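Type II restriction enzyme SfiI (PDB 2EZV) cleaves both strands of DNA as a tetrameric type II restriction endonuclease that recognises the interrupted sequence 5'-GGCCNNNNNGGCC-3'. Local coordinates at a contact of chain A with DNA. Coordinates in Å, arbitrary orientation; residue numbers count along the deposited sequence, not the author numbering.

A contact of chain A with DNA. Residues 103-105, 165. With nucleotides of chain B.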
loop_
_atom_site.group_PDB
_atom_site.type_symbol
_atom_site.label_atom_id
_atom_site.label_comp_id
_atom_site.label_asym_id
_atom_site.label_seq_id
_atom_site.Cartn_x
_atom_site.Cartn_y
_atom_site.Cartn_z
ATOM N N ALA A 103 24.956 -7.537 9.644
ATOM C CA ALA A 103 25.447 -6.655 10.696
ATOM C C ALA A 103 26.902 -7.108 10.814
ATOM O O ALA A 103 27.180 -8.306 10.735
ATOM C CB ALA A 103 24.705 -6.902 11.995
ATOM N N SER A 104 27.834 -6.177 10.975
ATOM C CA SER A 104 29.232 -6.584 11.075
ATOM C C SER A 104 30.129 -5.535 11.712
ATOM O O SER A 104 29.891 -4.328 11.573
ATOM C CB SER A 104 29.773 -6.935 9.679
ATOM O OG SER A 104 31.121 -7.393 9.723
ATOM N N THR A 105 31.155 -6.015 12.417
ATOM C CA THR A 105 32.126 -5.143 13.060
ATOM C C THR A 105 33.222 -4.837 12.044
ATOM O O THR A 105 34.123 -4.048 12.316
ATOM C CB THR A 105 32.784 -5.805 14.302
ATOM O OG1 THR A 105 33.266 -7.108 13.951
ATOM C CG2 THR A 105 31.790 -5.915 15.454
ATOM N N TYR A 165 29.230 -1.483 12.336
ATOM C CA TYR A 165 29.091 -0.901 13.664
ATOM C C TYR A 165 30.154 -1.455 14.607
ATOM O O TYR A 165 30.852 -2.424 14.280
ATOM C CB TYR A 165 27.724 -1.262 14.234
ATOM C CG TYR A 165 27.719 -2.660 14.783
ATOM C CD1 TYR A 165 27.859 -2.888 16.146
ATOM C CD2 TYR A 165 27.676 -3.760 13.932
ATOM C CE1 TYR A 165 27.964 -4.177 16.652
ATOM C CE2 TYR A 165 27.780 -5.054 14.424
ATOM C CZ TYR A 165 27.927 -5.256 15.786
ATOM O OH TYR A 165 28.053 -6.532 16.282
ATOM P P DG B 14 24.580 -11.474 10.473
ATOM O OP1 DG B 14 23.581 -10.400 10.300
ATOM O OP2 DG B 14 25.385 -11.920 9.310
ATOM O "O5'" DG B 14 25.562 -10.981 11.612
ATOM C "C5'" DG B 14 26.957 -11.022 11.418
ATOM C "C4'" DG B 14 27.657 -11.279 12.729
ATOM O "O4'" DG B 14 27.739 -12.713 12.963
ATOM C "C3'" DG B 14 29.103 -10.812 12.593
ATOM O "O3'" DG B 14 29.615 -10.563 13.882
ATOM C "C2'" DG B 14 29.801 -12.034 12.050
ATOM C "C1'" DG B 14 29.091 -13.114 12.829
ATOM N N9 DG B 14 29.172 -14.433 12.224
ATOM C C8 DG B 14 28.731 -14.848 10.993
ATOM N N7 DG B 14 29.077 -16.076 10.718
ATOM C C5 DG B 14 29.764 -16.496 11.848
ATOM C C6 DG B 14 30.396 -17.730 12.138
ATOM O O6 DG B 14 30.481 -18.739 11.421
ATOM N N1 DG B 14 30.975 -17.720 13.409
ATOM C C2 DG B 14 30.952 -16.655 14.280
ATOM N N2 DG B 14 31.557 -16.815 15.467
ATOM N N3 DG B 14 30.373 -15.504 14.011
ATOM C C4 DG B 14 29.805 -15.496 12.790
ATOM P P DG B 15 30.224 -9.136 14.238
ATOM O OP1 DG B 15 29.070 -8.236 14.504
ATOM O OP2 DG B 15 31.249 -8.733 13.249
ATOM O "O5'" DG B 15 30.899 -9.474 15.639
ATOM C "C5'" DG B 15 30.141 -10.186 16.627
ATOM C "C4'" DG B 15 31.042 -10.953 17.566
ATOM O "O4'" DG B 15 31.431 -12.232 17.000
ATOM C "C3'" DG B 15 32.349 -10.218 17.823
ATOM O "O3'" DG B 15 32.803 -10.550 19.139
ATOM C "C2'" DG B 15 33.250 -10.761 16.726
ATOM C "C1'" DG B 15 32.816 -12.221 16.662
ATOM N N9 DG B 15 32.986 -12.894 15.373
ATOM C C8 DG B 15 32.550 -12.438 14.153
ATOM N N7 DG B 15 32.822 -13.252 13.171
ATOM C C5 DG B 15 33.486 -14.313 13.771
ATOM C C6 DG B 15 34.020 -15.504 13.197
ATOM O O6 DG B 15 34.010 -15.861 12.013
ATOM N N1 DG B 15 34.610 -16.320 14.156
ATOM C C2 DG B 15 34.680 -16.036 15.497
ATOM N N2 DG B 15 35.300 -16.966 16.244
ATOM N N3 DG B 15 34.183 -14.925 16.054
ATOM C C4 DG B 15 33.603 -14.115 15.132
HETATM O O HOH W 1 27.633 -10.040 8.537
#
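Thr105 and Tyr165 grip the phosphate of DG15 through different non-bridging oxygens, while Ala103 holds the preceding phosphate, that of DG14; this is a phosphate-backbone contact at the end of strand 93-104, next to strand 151-167. Among direct side-chain hydrogen bonds, the Thr105 hydroxyl OG1 donates to DG15 OP2 at 2.7 Å. Its chi1 of 50° sets OG1 between the backbone N and the carbonyl carbon, so that hydroxyl and amide of one residue converge on the same oxygen. The Tyr165 phenol OH donates to DG15 OP1, also at 2.7 Å, with CE2 and CZ of the ring also near OP1. Backbone amides supply further bonds: Thr105 N reaches DG15 OP2 at 2.8 Å with 161° at the hydrogen, and Ala103 N makes a longer bond of 3.2 Å to DG14 OP1. With Thr105 N and OG1 both on OP2 and Tyr165 OH on OP1, the DG15 phosphate is probably restrained from turning. Carbon packing is slight; the Thr105 methyl CG2 lies 3.6 Å from DG15 OP2. An alanine in place of Thr105 would probably leave OP2 with the amide but without its hydroxyl donor, and the phosphate less firmly oriented. Within the protein, the backbone N of Ser104 lies in plane at the edge of the Tyr165 ring. No base edge of DG14 or DG15 is touched by the four residues, so this patch probably contributes to positioning the strand rather than reading bases directly. One water bridges the protein and the DG14 phosphate, lying 2.8 Å from Ala103 O and 3.0 Å from DG14 OP2.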